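Local coordinates for microcin B17-processing protein McbC (Escherichia coli str. K-12 substr. MG1655, PDB 6GRH) that is needed to process the inactive microcin B17 precursor into the active peptide, and is an FMN-binding member of the nitroreductase family with oxidoreductase activity, at residues Phe187-Cys192 with Gln260-Val265; Phe132-Ser137 with Thr147-Tyr152; Val105-Ser110 with Gln219-Val224. One frame throughout, in Å; residues are numbered along the deposited sequence.

The three contacts illustrate how a nitroreductase-type domain is assembled around one sheet. Interactions 1 and 2 share it: strands 187-194 and 129-135 are neighbours, joined by A188 N to C134 O at 2.9 Å and V190 N to F132 O at 2.8 Å, and the centres of the two interactions lie about 10 Å apart. Interaction 3, a helix pair, lies about 13 Å (centre to centre) from interaction 1, which it meets through Y191 and Q260, and about 17 Å from interaction 2, reached by Y152 OH to S109 OG at 2.6 Å. The side chain of F261 comes within about 8 Å of bound FMN, that of N220 within about 11 Å; M209, on helix 204-227, lines the flavin pocket.

Interaction 1: Phe187-Cys192 with Gln260-Val265; sequences FALVYC and QFFGDV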
# COMPACT_ATOMS: atom_id res chain seq x y z
N PHE D 187 35.57 -1.69 -12.99
CA PHE D 187 34.27 -1.99 -13.55
C PHE D 187 33.27 -2.28 -12.46
O PHE D 187 33.64 -2.41 -11.30
CB PHE D 187 34.38 -3.14 -14.57
CG PHE D 187 34.71 -4.49 -13.98
CD1 PHE D 187 36.02 -4.86 -13.75
CD2 PHE D 187 33.71 -5.43 -13.74
CE1 PHE D 187 36.35 -6.14 -13.26
CE2 PHE D 187 34.02 -6.68 -13.22
CZ PHE D 187 35.35 -7.04 -12.99
N ALA D 188 32.00 -2.34 -12.85
CA ALA D 188 30.93 -2.77 -11.96
C ALA D 188 30.06 -3.81 -12.61
O ALA D 188 29.96 -3.88 -13.81
CB ALA D 188 30.07 -1.59 -11.55
N LEU D 189 29.43 -4.63 -11.77
CA LEU D 189 28.28 -5.42 -12.20
C LEU D 189 27.05 -4.77 -11.60
O LEU D 189 27.07 -4.34 -10.44
CB LEU D 189 28.41 -6.88 -11.80
CG LEU D 189 29.58 -7.65 -12.43
CD1 LEU D 189 29.58 -9.06 -11.89
CD2 LEU D 189 29.52 -7.61 -13.96
N VAL D 190 25.99 -4.68 -12.40
CA VAL D 190 24.70 -4.17 -11.95
C VAL D 190 23.65 -5.28 -12.14
O VAL D 190 23.46 -5.79 -13.25
CB VAL D 190 24.29 -2.91 -12.72
CG1 VAL D 190 23.00 -2.33 -12.15
CG2 VAL D 190 25.37 -1.85 -12.67
N TYR D 191 23.00 -5.68 -11.05
CA TYR D 191 22.04 -6.77 -11.06
C TYR D 191 20.65 -6.15 -11.10
O TYR D 191 20.32 -5.35 -10.23
CB TYR D 191 22.19 -7.65 -9.81
CG TYR D 191 23.54 -8.25 -9.66
CD1 TYR D 191 23.79 -9.56 -10.09
CD2 TYR D 191 24.61 -7.52 -9.09
CE1 TYR D 191 25.07 -10.11 -9.98
CE2 TYR D 191 25.88 -8.08 -8.94
CZ TYR D 191 26.10 -9.37 -9.39
OH TYR D 191 27.33 -9.96 -9.24
N CYS D 192 19.85 -6.54 -12.10
CA CYS D 192 18.56 -5.91 -12.36
C CYS D 192 17.43 -6.93 -12.39
O CYS D 192 17.56 -7.99 -12.97
CB CYS D 192 18.59 -5.19 -13.69
SG CYS D 192 19.83 -3.87 -13.74
N GLN D 260 27.85 -3.80 -7.85
CA GLN D 260 29.02 -4.47 -7.29
C GLN D 260 30.25 -3.98 -8.02
O GLN D 260 30.39 -4.21 -9.22
CB GLN D 260 28.90 -5.99 -7.38
CG GLN D 260 29.95 -6.76 -6.60
CD GLN D 260 29.69 -8.25 -6.62
OE1 GLN D 260 28.94 -8.76 -7.46
NE2 GLN D 260 30.35 -8.98 -5.71
N PHE D 261 31.12 -3.31 -7.29
CA PHE D 261 32.34 -2.74 -7.86
C PHE D 261 33.48 -3.73 -7.79
O PHE D 261 33.56 -4.51 -6.85
CB PHE D 261 32.73 -1.47 -7.09
CG PHE D 261 31.80 -0.32 -7.34
CD1 PHE D 261 31.75 0.29 -8.59
CD2 PHE D 261 30.98 0.16 -6.34
CE1 PHE D 261 30.90 1.34 -8.83
CE2 PHE D 261 30.14 1.24 -6.57
CZ PHE D 261 30.09 1.82 -7.82
N PHE D 262 34.35 -3.69 -8.80
CA PHE D 262 35.52 -4.57 -8.87
C PHE D 262 36.74 -3.79 -9.26
O PHE D 262 36.67 -2.85 -10.07
CB PHE D 262 35.32 -5.68 -9.90
CG PHE D 262 34.21 -6.62 -9.57
CD1 PHE D 262 32.90 -6.32 -9.93
CD2 PHE D 262 34.46 -7.77 -8.84
CE1 PHE D 262 31.87 -7.18 -9.62
CE2 PHE D 262 33.42 -8.63 -8.51
CZ PHE D 262 32.13 -8.34 -8.90
N GLY D 263 37.88 -4.22 -8.74
CA GLY D 263 39.13 -3.56 -9.02
C GLY D 263 40.29 -3.96 -8.14
O GLY D 263 40.31 -5.05 -7.56
N ASP D 264 41.27 -3.05 -8.08
CA ASP D 264 42.49 -3.20 -7.26
C ASP D 264 42.47 -2.21 -6.10
O ASP D 264 41.84 -1.14 -6.18
CB ASP D 264 43.74 -2.95 -8.09
CG ASP D 264 43.81 -3.81 -9.35
OD1 ASP D 264 43.33 -4.97 -9.30
OD2 ASP D 264 44.35 -3.32 -10.37
N VAL D 265 43.16 -2.57 -5.02
CA VAL D 265 43.38 -1.67 -3.89
C VAL D 265 44.90 -1.67 -3.61
O VAL D 265 45.42 -2.70 -3.19
CB VAL D 265 42.59 -2.14 -2.64
CG1 VAL D 265 42.94 -1.30 -1.42
CG2 VAL D 265 41.09 -2.08 -2.90
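Y191 and Q260 meet through their polar ends, and the pair shows how a buried amide can be satisfied at both of its heads. Y191 OH donates to Q260 OE1 at 2.7 Å, with a C=O...donor angle of 178° that puts the phenol oxygen almost straight in front of the carbonyl. The other head, Q260 NE2, donates to N232 OD1 on the adjoining strand 231-235 and weakly to Y218 O, so the amide has little choice of orientation. The backbones are paired as well, though less evenly. L189 N reaches Q260 O at 2.8 Å, and Q260 N returns the bond to L189 O, also at 2.8 Å. Q260 O additionally receives a C-H...O contact from A188 CA. One step along, F262 N donates to F187 O at 2.9 Å, whereas the reciprocal bond from F187 N to F262 O is stretched to 3.3 Å and weak. A188 lies between these hydrogen-bonded pairs, opposite F261, and its own backbone bonds go to C134 on the next strand.

On the face shared by F187, L189, Q260 and F262 the apolar side chains close up. F187 has CG between the backbone N and the carbonyl carbon (chi1 68°), and its ring receives F262 CB over one face, 3.6 Å from the centroid. The two rings lie within 10° of parallel but are slid apart and barely overlap. F262 CE1 meets L189 CG at 3.7 Å. On the other face A188 CB touches F261, whose ring packs edge-to-face with W235. Antiparallel pairing of this kind, alternating hydrogen-bonded and non-hydrogen-bonded positions, builds the central sheet of the FMN-dependent nitroreductase fold.

Interaction 2: Phe132-Ser137 with Thr147-Tyr152; sequences FLCRLS and TNVYHY
R135 and N148 face each other at one end of a beta meander, in which strands 129-135, 149-153 and 158-163 follow one another in the chain and lie side by side in the sheet. This end is gripped twice. R135 N donates to N148 O at 2.8 Å, and the side chains repeat the link with R135 NH1 to N148 OD1, again 2.8 Å. R135 places CG anti to its backbone N (chi1 174°), and the chain runs extended as far as NE. The guanidinium and amide planes are only 9° apart, and the N-H arrives in plane on a lone pair of OD1. Second partners fix both groups: R135 NH2 forms a salt bridge with E138, R135 NE bonds T140 O, and N148 ND2 bonds C165 O. Next to the third strand, N148 and V149 together face A163, a classic beta bulge.

No part of the contact is open to solvent, but its side chains are looser in the middle. L133 and Y150 exchange two backbone bonds, L133 N to Y150 O at 2.8 Å and Y150 N to L133 O, yet the side chains above and below merely graze: L133 CD2 lies 4.2 Å from Y150 CD1, and C134 SG 4.3 Å from V149 CG2. Packing tightens again at F132 and H151, whose rings form an offset stack, centroids 4.8 Å apart and planes at 27°. E130 and E160 hold the imidazole nitrogens, and F62 and V60 of the second subunit pack here too. Between these two side chains the nearest approach is H151 CB to F132 CE2, 3.7 Å.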
# COMPACT_ATOMS: atom_id res chain seq x y z
N PHE D 132 24.35 -6.74 -15.80
CA PHE D 132 24.92 -5.78 -16.71
C PHE D 132 26.35 -5.45 -16.26
O PHE D 132 26.64 -5.43 -15.06
CB PHE D 132 24.06 -4.53 -16.75
CG PHE D 132 22.74 -4.71 -17.47
CD1 PHE D 132 21.64 -5.22 -16.81
CD2 PHE D 132 22.61 -4.36 -18.81
CE1 PHE D 132 20.41 -5.37 -17.46
CE2 PHE D 132 21.39 -4.50 -19.48
CZ PHE D 132 20.30 -5.03 -18.81
N LEU D 133 27.22 -5.24 -17.23
CA LEU D 133 28.62 -4.96 -17.00
C LEU D 133 28.85 -3.50 -17.35
O LEU D 133 28.49 -3.08 -18.46
CB LEU D 133 29.48 -5.85 -17.88
CG LEU D 133 30.97 -5.49 -18.03
CD1 LEU D 133 31.68 -5.58 -16.69
CD2 LEU D 133 31.58 -6.43 -19.05
N CYS D 134 29.41 -2.74 -16.42
CA CYS D 134 29.69 -1.31 -16.63
C CYS D 134 31.19 -1.07 -16.56
O CYS D 134 31.82 -1.35 -15.55
CB CYS D 134 28.96 -0.46 -15.57
SG CYS D 134 27.16 -0.47 -15.77
N ARG D 135 31.76 -0.54 -17.65
CA ARG D 135 33.19 -0.24 -17.73
C ARG D 135 33.41 1.18 -17.18
O ARG D 135 32.80 2.12 -17.66
CB ARG D 135 33.67 -0.34 -19.18
CG ARG D 135 35.10 0.08 -19.41
CD ARG D 135 35.57 -0.32 -20.80
NE ARG D 135 36.89 0.19 -21.10
CZ ARG D 135 37.16 1.43 -21.55
NH1 ARG D 135 36.20 2.33 -21.77
NH2 ARG D 135 38.43 1.76 -21.77
N LEU D 136 34.28 1.31 -16.18
CA LEU D 136 34.37 2.54 -15.37
C LEU D 136 35.70 3.27 -15.40
O LEU D 136 35.80 4.36 -14.81
CB LEU D 136 34.07 2.23 -13.90
CG LEU D 136 32.70 1.64 -13.60
CD1 LEU D 136 32.58 1.41 -12.11
CD2 LEU D 136 31.62 2.58 -14.10
N SER D 137 36.71 2.68 -16.03
CA SER D 137 38.02 3.31 -16.15
C SER D 137 38.53 3.14 -17.56
O SER D 137 38.33 2.08 -18.17
CB SER D 137 39.00 2.64 -15.19
OG SER D 137 40.35 2.96 -15.50
N THR D 147 31.81 1.32 -26.28
CA THR D 147 30.67 0.72 -25.60
C THR D 147 31.10 0.43 -24.17
O THR D 147 32.06 -0.31 -23.96
CB THR D 147 30.23 -0.56 -26.30
OG1 THR D 147 29.85 -0.23 -27.63
CG2 THR D 147 29.07 -1.23 -25.58
N ASN D 148 30.41 1.04 -23.20
CA ASN D 148 30.77 0.91 -21.79
C ASN D 148 29.77 0.20 -20.93
O ASN D 148 30.04 -0.01 -19.77
CB ASN D 148 31.07 2.28 -21.21
CG ASN D 148 32.35 2.83 -21.72
OD1 ASN D 148 33.37 2.14 -21.73
ND2 ASN D 148 32.33 4.08 -22.20
N VAL D 149 28.61 -0.15 -21.48
CA VAL D 149 27.65 -1.00 -20.79
C VAL D 149 27.36 -2.19 -21.68
O VAL D 149 27.16 -2.01 -22.87
CB VAL D 149 26.34 -0.26 -20.49
CG1 VAL D 149 25.43 -1.14 -19.66
CG2 VAL D 149 26.60 1.04 -19.75
N TYR D 150 27.34 -3.38 -21.09
CA TYR D 150 27.05 -4.61 -21.79
C TYR D 150 26.06 -5.38 -20.94
O TYR D 150 25.95 -5.13 -19.74
CB TYR D 150 28.32 -5.47 -21.97
CG TYR D 150 29.39 -4.87 -22.83
CD1 TYR D 150 30.39 -4.04 -22.29
CD2 TYR D 150 29.45 -5.15 -24.18
CE1 TYR D 150 31.38 -3.50 -23.07
CE2 TYR D 150 30.44 -4.60 -24.99
CZ TYR D 150 31.40 -3.78 -24.43
OH TYR D 150 32.37 -3.24 -25.23
N HIS D 151 25.35 -6.32 -21.56
CA HIS D 151 24.48 -7.23 -20.86
C HIS D 151 25.07 -8.63 -21.01
O HIS D 151 25.32 -9.06 -22.12
CB HIS D 151 23.09 -7.09 -21.47
CG HIS D 151 22.10 -8.11 -21.02
ND1 HIS D 151 21.25 -8.73 -21.90
CD2 HIS D 151 21.81 -8.60 -19.80
CE1 HIS D 151 20.47 -9.57 -21.24
NE2 HIS D 151 20.78 -9.50 -19.96
N TYR D 152 25.34 -9.33 -19.89
CA TYR D 152 25.86 -10.68 -19.95
C TYR D 152 24.74 -11.69 -20.16
O TYR D 152 23.77 -11.69 -19.41
CB TYR D 152 26.66 -11.05 -18.69
CG TYR D 152 27.29 -12.43 -18.79
CD1 TYR D 152 28.15 -12.73 -19.83
CD2 TYR D 152 27.00 -13.44 -17.88
CE1 TYR D 152 28.74 -13.98 -19.95
CE2 TYR D 152 27.58 -14.70 -17.99
CZ TYR D 152 28.45 -14.97 -19.03
OH TYR D 152 29.03 -16.21 -19.18

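Interaction 3: Val105-Ser110 with Gln219-Val224; sequences VNAFSS and QNAVLV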
# COMPACT_ATOMS: atom_id res chain seq x y z
N VAL D 105 31.97 -15.95 -16.55
CA VAL D 105 31.67 -17.37 -16.84
C VAL D 105 31.69 -18.23 -15.57
O VAL D 105 30.81 -19.04 -15.38
CB VAL D 105 32.55 -17.98 -17.96
CG1 VAL D 105 32.39 -17.19 -19.25
CG2 VAL D 105 34.01 -18.12 -17.54
N ASN D 106 32.64 -17.99 -14.67
CA ASN D 106 32.68 -18.74 -13.41
C ASN D 106 31.55 -18.41 -12.43
O ASN D 106 30.98 -19.32 -11.84
CB ASN D 106 34.04 -18.58 -12.74
CG ASN D 106 35.12 -19.34 -13.46
OD1 ASN D 106 35.22 -20.57 -13.33
ND2 ASN D 106 35.91 -18.63 -14.28
N ALA D 107 31.20 -17.12 -12.29
CA ALA D 107 30.13 -16.72 -11.38
C ALA D 107 28.74 -17.10 -11.85
O ALA D 107 27.89 -17.41 -11.02
CB ALA D 107 30.17 -15.21 -11.11
N PHE D 108 28.49 -17.05 -13.17
CA PHE D 108 27.11 -17.07 -13.70
C PHE D 108 26.78 -18.17 -14.72
O PHE D 108 25.60 -18.35 -15.07
CB PHE D 108 26.76 -15.70 -14.32
CG PHE D 108 27.09 -14.54 -13.44
CD1 PHE D 108 26.62 -14.47 -12.13
CD2 PHE D 108 27.86 -13.48 -13.92
CE1 PHE D 108 26.94 -13.40 -11.31
CE2 PHE D 108 28.17 -12.41 -13.10
CZ PHE D 108 27.71 -12.36 -11.80
N SER D 109 27.80 -18.90 -15.18
CA SER D 109 27.62 -19.86 -16.28
C SER D 109 28.16 -21.23 -15.92
O SER D 109 29.05 -21.39 -15.06
CB SER D 109 28.29 -19.34 -17.55
OG SER D 109 27.72 -18.11 -17.98
N SER D 110 27.63 -22.22 -16.63
CA SER D 110 28.11 -23.59 -16.52
C SER D 110 29.47 -23.71 -17.21
O SER D 110 29.73 -23.02 -18.21
CB SER D 110 27.11 -24.56 -17.17
OG SER D 110 27.68 -25.83 -17.38
N GLN D 219 27.02 -13.21 -4.62
CA GLN D 219 27.84 -14.02 -3.74
C GLN D 219 28.80 -14.91 -4.53
O GLN D 219 29.97 -15.02 -4.18
CB GLN D 219 26.98 -14.87 -2.80
CG GLN D 219 27.76 -15.66 -1.74
CD GLN D 219 28.62 -14.81 -0.80
OE1 GLN D 219 28.43 -13.59 -0.68
NE2 GLN D 219 29.59 -15.47 -0.13
N ASN D 220 28.32 -15.52 -5.60
CA ASN D 220 29.20 -16.24 -6.54
C ASN D 220 30.31 -15.33 -7.08
O ASN D 220 31.47 -15.76 -7.23
CB ASN D 220 28.42 -16.80 -7.73
CG ASN D 220 27.89 -18.19 -7.48
OD1 ASN D 220 27.92 -18.67 -6.35
ND2 ASN D 220 27.37 -18.83 -8.54
N ALA D 221 29.94 -14.09 -7.38
CA ALA D 221 30.89 -13.10 -7.86
C ALA D 221 31.93 -12.72 -6.79
O ALA D 221 33.09 -12.59 -7.11
CB ALA D 221 30.17 -11.88 -8.40
N VAL D 222 31.51 -12.57 -5.54
CA VAL D 222 32.43 -12.39 -4.39
C VAL D 222 33.45 -13.51 -4.32
O VAL D 222 34.67 -13.27 -4.21
CB VAL D 222 31.68 -12.30 -3.03
CG1 VAL D 222 32.64 -12.36 -1.84
CG2 VAL D 222 30.84 -11.03 -2.95
N LEU D 223 32.95 -14.74 -4.38
CA LEU D 223 33.79 -15.92 -4.25
C LEU D 223 34.73 -16.08 -5.46
O LEU D 223 35.90 -16.33 -5.28
CB LEU D 223 32.94 -17.17 -4.03
CG LEU D 223 32.09 -17.18 -2.76
CD1 LEU D 223 31.15 -18.39 -2.77
CD2 LEU D 223 32.94 -17.14 -1.50
N VAL D 224 34.22 -15.86 -6.67
CA VAL D 224 35.05 -15.96 -7.87
C VAL D 224 36.11 -14.84 -7.87
O VAL D 224 37.30 -15.10 -8.13
CB VAL D 224 34.18 -15.96 -9.15
CG1 VAL D 224 35.03 -15.85 -10.41
CG2 VAL D 224 33.32 -17.24 -9.20
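A107, in the last turn of helix 97-108, comes up against N220 of helix 204-227 with 5.0 Å between their CA atoms, and S109 then leaves helical geometry. This is helix-to-helix packing within the nitroreductase domain, and it illustrates how small residues let two backbones draw close. Here the A107 methyl group packs against the backbone of A221, its CB 3.9 Å from A221 N.

One hydrogen bond joins the two segments. N220 ND2 donates to A107 O at 2.9 Å with an N-H...O angle of 162°, and the oxygen lies 8° from the amide plane. ND2 also makes a weak bond to P119 O; N220 OD1 accepts from Q219 NE2 of the second subunit, so the amide links the helix pair to the subunit interface.

A turn further along, V224 presents both methyl groups. CG1, anti to the backbone N (chi1 171°), rests 3.7 Å from N106 CB, while CG2 lies at the same distance from A107 N. The amide of N106 turns to other partners: its ND2 bonds K102 O, and its OD1 accepts from S79 and F78 of the second subunit. F108 completes the contact from the sheet side, where its ring also meets L189. A107 CB sits over the centre of that ring, and F108 CZ reaches A221 CB at 4.2 Å.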